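Long-range contacts in hydrogen peroxide-inducible genes activator (Corynebacterium glutamicum, PDB 6G1D), which probably acts as a LysR-type transcription factor that senses hydrogen peroxide by a peroxidatic mechanism and switches on peroxide-inducible genes: residues Leu98-Val104 and Asp128-Val134; Phe174-Ser180 and Gly266-Phe272; Leu198-Leu202 and Leu248-Leu252; Ile258-Thr263 and Leu313-Ile319. The protein carries 1 engineered substitution. All coordinates share one frame; numbering follows the deposited sequence.

How the contacts relate
Contacts 1, 2 and 3 all reach the same mixed sheet, but contact 1 lies far from the others, its centre about 36 Å from that of contact 2. Contact 1 pairs parallel strands by backbone bonds and reaches the second subunit. Contact 2 pairs antiparallel strands, and no other protein chain of the assembly touches its segments. Contact 3 adds a loop to the neighbouring strand through a single bridge and a threonine hydroxyl; it touches contact 2 where Val177 meets Thr251. Contact 4 is apolar helix packing without hydrogen bonds across it. Its Ile319 and Cys262 lean on the strands of contact 2, and its Trp260 packs on the second subunit. All four are partly buried.

Contact 1: Leu98-Val104 and Asp128-Val134; sequences LTGPLTV and DLEPHIV
Leu129 reaches across to Leu98, Gly100 and Leu102 with one methyl group. Its CG stands anti to the backbone N (chi1 -167°), which swings CD1 toward the other strand. Leu129 CD1 lies 3.8 Å from Leu102 CB and 4.0 Å from Leu98 CD2. Leu129 CD1 also packs 3.5 Å from Gly100 O. The Leu98 and Leu129 side chains lie alongside each other, both directed to the same side. Further along this face, Ile133 CD1 touches Val104 CB. On the other face, Pro101 and Glu130 are neighbours, with Glu130 OE1 3.8 Å from Pro101 CG. The other carboxylate oxygen, Glu130 OE2, makes a salt bridge with Lys92. His132 sits beside Thr103, whose OG1 is 3.7 Å from His132 CB, and Pro101 CB meets the imidazole at its edge.

The backbones hold these side chains in place. Six N-H to O=C bonds join the strands in parallel pairing, from Gly100 N to Asp128 O (2.9 Å) at one end to Val134 N to Val104 O (2.9 Å) at the other. A water extends the pairing, donating to Leu98 O and accepting from Asp128 N.

The two strands belong to the beta-alpha-beta unit 100-106, 111-125 and 129-135. Helix 111-125 packs on Leu129, Pro131 and Ile133, and helix 293-316 meets Leu98, Leu102 and Val104. Strand 129-135 is outermost in the sheet of this chain. There Ile133 N bonds Thr232 OG1 of the second subunit. Pro101 and Glu130 touch helix 68-95.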
loop_
_atom_site.group_PDB
_atom_site.type_symbol
_atom_site.label_atom_id
_atom_site.label_comp_id
_atom_site.label_asym_id
_atom_site.label_seq_id
_atom_site.Cartn_x
_atom_site.Cartn_y
_atom_site.Cartn_z
ATOM N N LEU B 98 29.298 19.668 -10.250
ATOM C CA LEU B 98 29.220 18.779 -9.116
ATOM C C LEU B 98 29.362 19.477 -7.777
ATOM O O LEU B 98 30.121 19.062 -6.921
ATOM C CB LEU B 98 30.092 17.535 -9.260
ATOM C CG LEU B 98 29.592 16.619 -10.360
ATOM C CD1 LEU B 98 30.433 15.370 -10.451
ATOM C CD2 LEU B 98 28.146 16.274 -10.113
ATOM N N THR B 99 28.674 20.598 -7.653
ATOM C CA THR B 99 28.587 21.283 -6.391
ATOM C C THR B 99 27.095 21.341 -6.078
ATOM O O THR B 99 26.232 21.285 -6.991
ATOM C CB THR B 99 29.194 22.692 -6.464
ATOM O OG1 THR B 99 28.500 23.444 -7.424
ATOM C CG2 THR B 99 30.649 22.665 -6.947
ATOM N N GLY B 100 26.754 21.487 -4.798
ATOM C CA GLY B 100 25.374 21.559 -4.384
ATOM C C GLY B 100 24.663 20.216 -4.413
ATOM O O GLY B 100 25.290 19.180 -4.624
ATOM N N PRO B 101 23.350 20.225 -4.186
ATOM C CA PRO B 101 22.522 19.024 -4.183
ATOM C C PRO B 101 22.573 18.271 -5.495
ATOM O O PRO B 101 22.599 18.867 -6.556
ATOM C CB PRO B 101 21.101 19.562 -3.963
ATOM C CG PRO B 101 21.284 20.846 -3.268
ATOM C CD PRO B 101 22.577 21.406 -3.774
ATOM N N LEU B 102 22.628 16.954 -5.391
ATOM C CA LEU B 102 22.423 16.061 -6.509
ATOM C C LEU B 102 21.672 14.890 -5.916
ATOM O O LEU B 102 22.173 14.247 -5.012
ATOM C CB LEU B 102 23.761 15.600 -7.084
ATOM C CG LEU B 102 23.696 14.665 -8.297
ATOM C CD1 LEU B 102 23.146 15.407 -9.513
ATOM C CD2 LEU B 102 25.058 14.053 -8.578
ATOM N N THR B 103 20.488 14.611 -6.427
ATOM C CA THR B 103 19.725 13.471 -5.985
ATOM C C THR B 103 19.912 12.357 -6.999
ATOM O O THR B 103 19.578 12.507 -8.186
ATOM C CB THR B 103 18.261 13.856 -5.808
ATOM O OG1 THR B 103 18.211 14.911 -4.865
ATOM C CG2 THR B 103 17.444 12.642 -5.254
ATOM N N VAL B 104 20.428 11.225 -6.525
ATOM C CA VAL B 104 20.768 10.091 -7.369
ATOM C C VAL B 104 19.853 8.923 -6.999
ATOM O O VAL B 104 19.793 8.504 -5.856
ATOM C CB VAL B 104 22.243 9.701 -7.152
ATOM C CG1 VAL B 104 22.638 8.555 -8.050
ATOM C CG2 VAL B 104 23.156 10.892 -7.466
ATOM N N ASP B 128 32.030 19.937 -2.080
ATOM C CA ASP B 128 30.837 20.783 -2.111
ATOM C C ASP B 128 29.585 20.073 -2.686
ATOM O O ASP B 128 28.501 20.657 -2.691
ATOM C CB ASP B 128 31.124 22.075 -2.881
ATOM C CG ASP B 128 32.261 22.893 -2.264
ATOM O OD1 ASP B 128 33.253 23.107 -2.989
ATOM O OD2 ASP B 128 32.145 23.313 -1.082
ATOM N N LEU B 129 29.730 18.838 -3.183
ATOM C CA LEU B 129 28.585 18.037 -3.615
ATOM C C LEU B 129 27.823 17.560 -2.367
ATOM O O LEU B 129 28.448 17.154 -1.390
ATOM C CB LEU B 129 29.003 16.844 -4.445
ATOM C CG LEU B 129 27.941 16.073 -5.224
ATOM C CD1 LEU B 129 27.292 16.910 -6.305
ATOM C CD2 LEU B 129 28.614 14.917 -5.958
ATOM N N GLU B 130 26.492 17.666 -2.413
ATOM C CA GLU B 130 25.602 17.239 -1.334
ATOM C C GLU B 130 24.728 16.121 -1.900
ATOM O O GLU B 130 23.615 16.380 -2.376
ATOM C CB GLU B 130 24.674 18.369 -0.879
ATOM C CG GLU B 130 25.277 19.504 -0.087
ATOM C CD GLU B 130 24.150 20.394 0.507
ATOM O OE1 GLU B 130 22.943 20.347 0.071
ATOM O OE2 GLU B 130 24.474 21.149 1.430
ATOM N N PRO B 131 25.218 14.881 -1.868
ATOM C CA PRO B 131 24.438 13.815 -2.484
ATOM C C PRO B 131 23.234 13.372 -1.623
ATOM O O PRO B 131 23.268 13.407 -0.399
ATOM C CB PRO B 131 25.470 12.691 -2.672
ATOM C CG PRO B 131 26.488 12.953 -1.603
ATOM C CD PRO B 131 26.424 14.376 -1.196
ATOM N N HIS B 132 22.161 13.023 -2.310
ATOM C CA HIS B 132 20.956 12.462 -1.727
ATOM C C HIS B 132 20.694 11.238 -2.567
ATOM O O HIS B 132 20.825 11.282 -3.793
ATOM C CB HIS B 132 19.816 13.479 -1.799
ATOM C CG HIS B 132 20.095 14.704 -0.996
ATOM N ND1 HIS B 132 20.402 15.920 -1.562
ATOM C CD2 HIS B 132 20.192 14.874 0.341
ATOM C CE1 HIS B 132 20.646 16.796 -0.606
ATOM N NE2 HIS B 132 20.527 16.186 0.558
ATOM N N ILE B 133 20.389 10.138 -1.896
ATOM C CA ILE B 133 20.320 8.844 -2.518
ATOM C C ILE B 133 18.896 8.365 -2.364
ATOM O O ILE B 133 18.359 8.382 -1.275
ATOM C CB ILE B 133 21.287 7.828 -1.853
ATOM C CG1 ILE B 133 22.722 8.379 -1.843
ATOM C CG2 ILE B 133 21.224 6.498 -2.585
ATOM C CD1 ILE B 133 23.296 8.675 -3.227
ATOM N N VAL B 134 18.287 7.961 -3.473
ATOM C CA VAL B 134 17.002 7.314 -3.463
ATOM C C VAL B 134 17.155 5.919 -4.060
ATOM O O VAL B 134 17.463 5.773 -5.229
ATOM C CB VAL B 134 15.970 8.131 -4.272
ATOM C CG1 VAL B 134 14.632 7.407 -4.323
ATOM C CG2 VAL B 134 15.783 9.491 -3.620
HETATM O O HOH W 1 32.447 19.914 -4.993
#

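Contact 2: Phe174-Ser180 and Gly266-Phe272; sequences FIVVTAS and GLATANF
Ile175 reaches over to Thr269, Ala270 and Asn271. Its CB lies 3.9 Å from Asn271 OD1. CG1 is anti to the backbone N (chi1 -170°), which turns it to the second strand. Ile175 CG1 meets Ala270 O at 3.4 Å as well as Asn271 OD1. The chain stays extended, and Ile175 CD1 at its tip rests 3.7 Å from Thr269 CB. The Asn271 amide is held at both ends. A water donates to Asn271 OD1 (2.6 Å) and also to Phe174 O, while Asn271 ND2 donates to Gln188 OE1.

Val176 and Ala270 share a face with Thr178 and Ala268. Val176 CB is 4.1 Å from Ala270 CB, and Val176 CG2 is 4.0 Å from Phe272 CE2. On the Val177 and Thr269 face, Val177 CG1 packs on Leu267 CD2, and both Val177 and Leu267 touch Met241 of helix 237-245.

Two hydrogen-bonded pairs, Val176 with Ala270 and Thr178 with Ala268, set this alternation. The Ala268 N to Thr178 O bond is 2.8 Å long. Beyond them, Ser180 N bonds Gly266 O.

This is antiparallel pairing of the C-terminal end of strand 164-179 with the start of the broken strand 267-287. It lies in the subdomain that holds strand 251-254. The rest of these two strands probably forms the crossover between subdomains, as in LysR substrate-binding domains with their periplasmic-binding-protein fold.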
loop_
_atom_site.group_PDB
_atom_site.type_symbol
_atom_site.label_atom_id
_atom_site.label_comp_id
_atom_site.label_asym_id
_atom_site.label_seq_id
_atom_site.Cartn_x
_atom_site.Cartn_y
_atom_site.Cartn_z
ATOM N N PHE B 174 27.537 -11.451 -13.836
ATOM C CA PHE B 174 26.937 -12.233 -12.762
ATOM C C PHE B 174 27.895 -13.356 -12.304
ATOM O O PHE B 174 28.862 -13.680 -12.970
ATOM C CB PHE B 174 25.638 -12.886 -13.207
ATOM C CG PHE B 174 24.615 -11.913 -13.718
ATOM C CD1 PHE B 174 24.258 -10.819 -12.963
ATOM C CD2 PHE B 174 23.998 -12.110 -14.947
ATOM C CE1 PHE B 174 23.321 -9.913 -13.428
ATOM C CE2 PHE B 174 23.062 -11.230 -15.412
ATOM C CZ PHE B 174 22.725 -10.127 -14.652
ATOM N N ILE B 175 27.580 -13.903 -11.148
ATOM C CA ILE B 175 28.213 -15.074 -10.601
ATOM C C ILE B 175 27.094 -15.946 -10.018
ATOM O O ILE B 175 26.092 -15.430 -9.545
ATOM C CB ILE B 175 29.228 -14.708 -9.510
ATOM C CG1 ILE B 175 30.075 -15.932 -9.098
ATOM C CG2 ILE B 175 28.559 -14.082 -8.270
ATOM C CD1 ILE B 175 31.390 -15.565 -8.426
ATOM N N VAL B 176 27.276 -17.255 -10.098
ATOM C CA VAL B 176 26.334 -18.239 -9.552
ATOM C C VAL B 176 26.667 -18.478 -8.093
ATOM O O VAL B 176 27.819 -18.682 -7.744
ATOM C CB VAL B 176 26.402 -19.560 -10.329
ATOM C CG1 VAL B 176 25.389 -20.563 -9.785
ATOM C CG2 VAL B 176 26.180 -19.331 -11.820
ATOM N N VAL B 177 25.669 -18.464 -7.241
ATOM C CA VAL B 177 25.845 -18.657 -5.819
ATOM C C VAL B 177 25.005 -19.857 -5.394
ATOM O O VAL B 177 23.812 -19.931 -5.686
ATOM C CB VAL B 177 25.401 -17.408 -5.011
ATOM C CG1 VAL B 177 25.633 -17.617 -3.513
ATOM C CG2 VAL B 177 26.163 -16.193 -5.515
ATOM N N THR B 178 25.629 -20.785 -4.679
ATOM C CA THR B 178 24.995 -22.046 -4.272
ATOM C C THR B 178 25.325 -22.326 -2.825
ATOM O O THR B 178 26.209 -21.682 -2.247
ATOM C CB THR B 178 25.548 -23.213 -5.093
ATOM O OG1 THR B 178 26.935 -23.464 -4.769
ATOM C CG2 THR B 178 25.434 -22.913 -6.597
ATOM N N ALA B 179 24.638 -23.306 -2.234
ATOM C CA ALA B 179 25.057 -23.833 -0.958
ATOM C C ALA B 179 26.449 -24.455 -1.114
ATOM O O ALA B 179 26.842 -24.929 -2.188
ATOM C CB ALA B 179 24.075 -24.879 -0.442
ATOM N N SER B 180 27.204 -24.420 -0.038
ATOM C CA SER B 180 28.534 -25.061 0.032
ATOM C C SER B 180 28.605 -26.494 -0.498
ATOM O O SER B 180 29.569 -26.861 -1.162
ATOM C CB SER B 180 28.985 -25.096 1.483
ATOM O OG SER B 180 29.306 -23.785 1.844
ATOM N N GLY B 266 28.567 -21.032 4.571
ATOM C CA GLY B 266 27.591 -21.894 3.928
ATOM C C GLY B 266 27.278 -21.618 2.474
ATOM O O GLY B 266 26.382 -22.289 1.911
ATOM N N LEU B 267 27.988 -20.659 1.860
ATOM C CA LEU B 267 27.827 -20.356 0.445
ATOM C C LEU B 267 29.038 -20.765 -0.345
ATOM O O LEU B 267 30.130 -20.751 0.177
ATOM C CB LEU B 267 27.590 -18.871 0.241
ATOM C CG LEU B 267 26.293 -18.314 0.815
ATOM C CD1 LEU B 267 26.183 -16.839 0.504
ATOM C CD2 LEU B 267 25.095 -19.011 0.223
ATOM N N ALA B 268 28.843 -21.122 -1.610
ATOM C CA ALA B 268 29.928 -21.250 -2.566
ATOM C C ALA B 268 29.509 -20.579 -3.850
ATOM O O ALA B 268 28.344 -20.206 -3.992
ATOM C CB ALA B 268 30.269 -22.696 -2.808
ATOM N N THR B 269 30.442 -20.404 -4.773
ATOM C CA THR B 269 30.183 -19.739 -6.035
ATOM C C THR B 269 30.673 -20.562 -7.200
ATOM O O THR B 269 31.509 -21.436 -7.043
ATOM C CB THR B 269 30.909 -18.360 -6.106
ATOM O OG1 THR B 269 32.312 -18.539 -5.896
ATOM C CG2 THR B 269 30.337 -17.379 -5.075
ATOM N N ALA B 270 30.194 -20.213 -8.381
ATOM C CA ALA B 270 30.588 -20.832 -9.628
ATOM C C ALA B 270 30.441 -19.842 -10.761
ATOM O O ALA B 270 29.683 -18.878 -10.652
ATOM C CB ALA B 270 29.682 -22.007 -9.911
ATOM N N ASN B 271 31.114 -20.111 -11.876
ATOM C CA ASN B 271 30.977 -19.262 -13.053
ATOM C C ASN B 271 30.769 -20.047 -14.319
ATOM O O ASN B 271 31.190 -21.196 -14.432
ATOM C CB ASN B 271 32.220 -18.376 -13.228
ATOM C CG ASN B 271 32.257 -17.233 -12.237
ATOM O OD1 ASN B 271 31.436 -16.315 -12.328
ATOM N ND2 ASN B 271 33.176 -17.296 -11.274
ATOM N N PHE B 272 30.158 -19.382 -15.288
ATOM C CA PHE B 272 30.066 -19.883 -16.632
ATOM C C PHE B 272 31.422 -19.749 -17.295
ATOM O O PHE B 272 32.240 -18.929 -16.870
ATOM C CB PHE B 272 29.011 -19.121 -17.417
ATOM C CG PHE B 272 27.643 -19.218 -16.821
ATOM C CD1 PHE B 272 26.922 -20.398 -16.932
ATOM C CD2 PHE B 272 27.080 -18.138 -16.189
ATOM C CE1 PHE B 272 25.665 -20.502 -16.358
ATOM C CE2 PHE B 272 25.832 -18.226 -15.611
ATOM C CZ PHE B 272 25.120 -19.409 -15.694
HETATM O O HOH W 2 29.614 -16.613 -14.324
HETATM O O HOH W 3 31.760 -13.849 -11.543
#

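Contact 3: Leu198-Leu202 and Leu248-Leu252; sequences LDLLL and LGSTL
Leu201 lies over the backbone of Leu248 and Gly249. Its CG is anti to its own carbonyl carbon (chi1 -57°) and the chain then extends, which carries both methyls onto segment 248-252. Leu201 CD1 rests 3.5 Å from Gly249 CA, and Leu201 CD2 is 3.8 Å from Leu248 O. Gly249 has no side chain, and the close approach depends on that. Its phi of 159° is also readily adopted by glycine.

Thr251 uses its hydroxyl. OG1 stands anti to the backbone N (chi1 -159°), and this aims it at Leu201. Thr251 OG1 donates to Leu201 O at 2.7 Å, from almost straight ahead of the carbonyl.

Leu198 and Leu200 pack on Ser250 and Leu252. Leu198 CD2 touches Ser250 OG at 3.8 Å. Leu200 starts off away from the strand, but its CD2 branch turns back to 4.0 Å from Leu252 CD1. A water sits 2.8 Å from Ser250 OG and accepts from Asp199 N.

Two backbone bonds join the segments at Ser250. Ser250 N donates to Asp199 O (2.9 Å) and Leu201 N donates to Ser250 O (2.8 Å). Leu201 and Leu248 also touch Leu243 of helix 237-245, and Leu200 and Leu252 meet helix 208-219.

The arrangement is an isolated beta bridge between Leu200 and Ser250. It ties the loop before helix 208-219 to the start of strand 251-254, which within this chain is the outermost strand at that side of the mixed sheet.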
loop_
_atom_site.group_PDB
_atom_site.type_symbol
_atom_site.label_atom_id
_atom_site.label_comp_id
_atom_site.label_asym_id
_atom_site.label_seq_id
_atom_site.Cartn_x
_atom_site.Cartn_y
_atom_site.Cartn_z
ATOM N N LEU B 198 19.541 -26.012 -11.723
ATOM C CA LEU B 198 19.412 -25.206 -10.508
ATOM C C LEU B 198 17.955 -24.977 -10.206
ATOM O O LEU B 198 17.143 -24.809 -11.123
ATOM C CB LEU B 198 20.107 -23.840 -10.688
ATOM C CG LEU B 198 21.597 -23.953 -11.017
ATOM C CD1 LEU B 198 22.226 -22.601 -11.240
ATOM C CD2 LEU B 198 22.321 -24.663 -9.901
ATOM N N ASP B 199 17.615 -24.977 -8.917
ATOM C CA ASP B 199 16.343 -24.416 -8.469
ATOM C C ASP B 199 16.635 -22.961 -8.173
ATOM O O ASP B 199 17.141 -22.658 -7.095
ATOM C CB ASP B 199 15.815 -25.144 -7.220
ATOM C CG ASP B 199 15.402 -26.579 -7.520
ATOM O OD1 ASP B 199 15.736 -27.455 -6.701
ATOM O OD2 ASP B 199 14.777 -26.841 -8.585
ATOM N N LEU B 200 16.324 -22.089 -9.122
ATOM C CA LEU B 200 16.643 -20.671 -8.982
ATOM C C LEU B 200 15.717 -19.987 -8.003
ATOM O O LEU B 200 14.501 -20.131 -8.108
ATOM C CB LEU B 200 16.592 -19.961 -10.339
ATOM C CG LEU B 200 17.632 -20.418 -11.341
ATOM C CD1 LEU B 200 17.299 -19.771 -12.695
ATOM C CD2 LEU B 200 19.042 -20.060 -10.842
ATOM N N LEU B 201 16.296 -19.262 -7.045
ATOM C CA LEU B 201 15.550 -18.362 -6.156
ATOM C C LEU B 201 15.841 -16.979 -6.655
ATOM O O LEU B 201 16.997 -16.546 -6.677
ATOM C CB LEU B 201 16.007 -18.493 -4.709
ATOM C CG LEU B 201 15.920 -19.888 -4.138
ATOM C CD1 LEU B 201 16.726 -20.058 -2.866
ATOM C CD2 LEU B 201 14.482 -20.226 -3.847
ATOM N N LEU B 202 14.797 -16.275 -7.040
ATOM C CA LEU B 202 14.900 -14.953 -7.656
ATOM C C LEU B 202 14.172 -13.938 -6.789
ATOM O O LEU B 202 13.253 -14.259 -6.011
ATOM C CB LEU B 202 14.291 -14.959 -9.057
ATOM C CG LEU B 202 14.877 -16.003 -10.043
ATOM C CD1 LEU B 202 14.169 -15.991 -11.381
ATOM C CD2 LEU B 202 16.361 -15.747 -10.256
ATOM N N LEU B 248 17.591 -24.251 0.019
ATOM C CA LEU B 248 16.318 -24.091 -0.677
ATOM C C LEU B 248 16.475 -23.775 -2.161
ATOM O O LEU B 248 15.493 -23.754 -2.868
ATOM C CB LEU B 248 15.448 -23.035 0.010
ATOM C CG LEU B 248 14.893 -23.457 1.368
ATOM C CD1 LEU B 248 15.854 -23.781 2.482
ATOM C CD2 LEU B 248 13.930 -22.385 1.837
ATOM N N GLY B 249 17.695 -23.544 -2.626
ATOM C CA GLY B 249 17.921 -23.163 -4.015
ATOM C C GLY B 249 19.256 -22.474 -4.244
ATOM O O GLY B 249 20.095 -22.386 -3.343
ATOM N N SER B 250 19.460 -22.031 -5.469
ATOM C CA SER B 250 20.651 -21.326 -5.886
ATOM C C SER B 250 20.232 -20.008 -6.495
ATOM O O SER B 250 19.034 -19.806 -6.795
ATOM C CB SER B 250 21.380 -22.164 -6.935
ATOM O OG SER B 250 21.787 -23.414 -6.395
ATOM N N THR B 251 21.189 -19.107 -6.735
ATOM C CA THR B 251 20.866 -17.851 -7.422
ATOM C C THR B 251 22.040 -17.303 -8.213
ATOM O O THR B 251 23.110 -17.910 -8.263
ATOM C CB THR B 251 20.264 -16.821 -6.431
ATOM O OG1 THR B 251 19.510 -15.812 -7.136
ATOM C CG2 THR B 251 21.353 -16.171 -5.592
ATOM N N LEU B 252 21.787 -16.194 -8.898
ATOM C CA LEU B 252 22.850 -15.406 -9.534
ATOM C C LEU B 252 22.838 -13.993 -8.933
ATOM O O LEU B 252 21.779 -13.441 -8.702
ATOM C CB LEU B 252 22.711 -15.332 -11.036
ATOM C CG LEU B 252 23.106 -16.558 -11.864
ATOM C CD1 LEU B 252 22.163 -17.745 -11.643
ATOM C CD2 LEU B 252 23.194 -16.232 -13.333
HETATM O O HOH W 4 19.834 -25.431 -6.790
#

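Contact 4: Ile258-Thr263 and Leu313-Ile319; sequences IPWECT and LAASTGI
Pro259 and Ala314 bring their CA atoms to 5.5 Å where the short helix 258-261 lies against the C-terminal part of helix 293-316. The proline ring does much of the touching. Pro259 CG presses on Leu313 CG at 3.6 Å and on Ala314 N at 3.7 Å. CD reaches Ala314 CB. Leu313 has CG anti to the backbone N (chi1 -169°), and its CD2 reaches past the proline to the Trp260 indole, 4.0 Å from NE1. The Leu313 and Trp260 side chains run at about a right angle. Beyond it, the indole packs on Tyr113 and on Gln242 of the second subunit.

Ile258 works on the inner side. Ile258 CB is 4.2 Å from Ala314 CB, and Ile258 CG2 is 3.7 Å from Ile319 CD1. The two isoleucine side chains run antiparallel and overlap at these methyls.

Near the end of the long helix Thr317 makes an ST turn, its OG1 accepting from Ile319 N at 3.2 Å. Thr317 OG1 also donates to Ala314 O at 2.7 Å, in the carbonyl plane. Two bonds therefore fix its rotation, with OG1 between the backbone N and the carbonyl carbon (chi1 62°). Thr317 N also donates to Ala314 O. Gly318 follows with positive phi and turns the chain so that Ile319 faces the short helix.

The methyl of Thr317 is left for apolar contact. CG2 touches Pro259 CA and Thr263 CG2. Ile258 and Ile319 both rest on Ile175 of strand 164-179, and Cys262 rests on Val177.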
loop_
_atom_site.group_PDB
_atom_site.type_symbol
_atom_site.label_atom_id
_atom_site.label_comp_id
_atom_site.label_asym_id
_atom_site.label_seq_id
_atom_site.Cartn_x
_atom_site.Cartn_y
_atom_site.Cartn_z
ATOM N N ILE B 258 29.448 -9.449 -4.236
ATOM C CA ILE B 258 30.222 -10.547 -3.619
ATOM C C ILE B 258 30.685 -10.267 -2.198
ATOM O O ILE B 258 30.376 -11.039 -1.297
ATOM C CB ILE B 258 31.338 -11.023 -4.565
ATOM C CG1 ILE B 258 30.719 -11.829 -5.720
ATOM C CG2 ILE B 258 32.370 -11.895 -3.850
ATOM C CD1 ILE B 258 31.641 -12.036 -6.892
ATOM N N PRO B 259 31.383 -9.137 -1.961
ATOM C CA PRO B 259 31.920 -8.980 -0.605
ATOM C C PRO B 259 30.859 -8.774 0.445
ATOM O O PRO B 259 31.131 -8.951 1.616
ATOM C CB PRO B 259 32.799 -7.721 -0.693
ATOM C CG PRO B 259 32.999 -7.467 -2.133
ATOM C CD PRO B 259 31.838 -8.076 -2.877
ATOM N N TRP B 260 29.671 -8.347 0.034
ATOM C CA TRP B 260 28.610 -7.960 0.970
ATOM C C TRP B 260 27.606 -9.057 1.246
ATOM O O TRP B 260 26.963 -9.027 2.259
ATOM C CB TRP B 260 27.884 -6.718 0.416
ATOM C CG TRP B 260 28.826 -5.586 0.239
ATOM C CD1 TRP B 260 29.421 -5.208 -0.901
ATOM C CD2 TRP B 260 29.363 -4.761 1.274
ATOM N NE1 TRP B 260 30.278 -4.136 -0.670
ATOM C CE2 TRP B 260 30.211 -3.822 0.660
ATOM C CE3 TRP B 260 29.149 -4.683 2.646
ATOM C CZ2 TRP B 260 30.932 -2.879 1.386
ATOM C CZ3 TRP B 260 29.844 -3.707 3.374
ATOM C CH2 TRP B 260 30.741 -2.832 2.738
ATOM N N GLU B 261 27.467 -9.982 0.299
ATOM C CA GLU B 261 26.435 -11.009 0.345
ATOM C C GLU B 261 26.965 -12.444 0.335
ATOM O O GLU B 261 26.307 -13.318 0.891
ATOM C CB GLU B 261 25.485 -10.842 -0.868
ATOM C CG GLU B 261 24.850 -9.470 -1.078
ATOM C CD GLU B 261 23.879 -8.993 0.019
ATOM O OE1 GLU B 261 23.603 -9.768 0.957
ATOM O OE2 GLU B 261 23.378 -7.812 -0.063
ATOM N N CYS B 262 28.112 -12.685 -0.307
ATOM C CA CYS B 262 28.555 -14.046 -0.660
ATOM C C CYS B 262 29.693 -14.615 0.148
ATOM O O CYS B 262 30.178 -15.677 -0.204
ATOM C CB CYS B 262 28.995 -14.107 -2.115
ATOM S SG CYS B 262 27.740 -13.555 -3.222
ATOM N N THR B 263 30.108 -13.924 1.209
ATOM C CA THR B 263 31.187 -14.395 2.081
ATOM C C THR B 263 30.669 -15.019 3.363
ATOM O O THR B 263 31.459 -15.586 4.117
ATOM C CB THR B 263 32.146 -13.257 2.460
ATOM O OG1 THR B 263 31.440 -12.263 3.202
ATOM C CG2 THR B 263 32.739 -12.638 1.191
ATOM N N LEU B 313 37.320 -4.966 -4.720
ATOM C CA LEU B 313 36.908 -5.504 -3.437
ATOM C C LEU B 313 36.428 -6.966 -3.599
ATOM O O LEU B 313 36.780 -7.828 -2.798
ATOM C CB LEU B 313 35.838 -4.675 -2.774
ATOM C CG LEU B 313 35.498 -4.994 -1.306
ATOM C CD1 LEU B 313 36.688 -4.648 -0.401
ATOM C CD2 LEU B 313 34.273 -4.208 -0.836
ATOM N N ALA B 314 35.671 -7.235 -4.652
ATOM C CA ALA B 314 35.260 -8.603 -4.963
ATOM C C ALA B 314 36.451 -9.544 -5.196
ATOM O O ALA B 314 36.474 -10.641 -4.636
ATOM C CB ALA B 314 34.331 -8.638 -6.178
ATOM N N ALA B 315 37.430 -9.111 -5.984
ATOM C CA ALA B 315 38.634 -9.902 -6.209
ATOM C C ALA B 315 39.429 -10.122 -4.929
ATOM O O ALA B 315 40.030 -11.170 -4.775
ATOM C CB ALA B 315 39.503 -9.242 -7.276
ATOM N N SER B 316 39.416 -9.158 -4.001
ATOM C CA SER B 316 40.136 -9.277 -2.735
ATOM C C SER B 316 39.605 -10.384 -1.822
ATOM O O SER B 316 40.290 -10.796 -0.905
ATOM C CB SER B 316 40.136 -7.936 -1.984
ATOM O OG SER B 316 38.924 -7.755 -1.243
ATOM N N THR B 317 38.383 -10.855 -2.045
ATOM C CA THR B 317 37.823 -11.907 -1.198
ATOM C C THR B 317 38.437 -13.262 -1.494
ATOM O O THR B 317 38.286 -14.171 -0.708
ATOM C CB THR B 317 36.306 -12.077 -1.378
ATOM O OG1 THR B 317 36.036 -12.458 -2.723
ATOM C CG2 THR B 317 35.580 -10.792 -1.053
ATOM N N GLY B 318 39.063 -13.415 -2.650
ATOM C CA GLY B 318 39.587 -14.712 -3.090
ATOM C C GLY B 318 38.623 -15.486 -3.959
ATOM O O GLY B 318 39.025 -16.515 -4.528
ATOM N N ILE B 319 37.380 -15.002 -4.098
ATOM C CA ILE B 319 36.355 -15.697 -4.862
ATOM C C ILE B 319 36.689 -15.434 -6.323
ATOM O O ILE B 319 36.926 -14.302 -6.719
ATOM C CB ILE B 319 34.959 -15.176 -4.440
ATOM C CG1 ILE B 319 34.658 -15.719 -3.025
ATOM C CG2 ILE B 319 33.885 -15.556 -5.446
ATOM C CD1 ILE B 319 33.531 -15.032 -2.292
#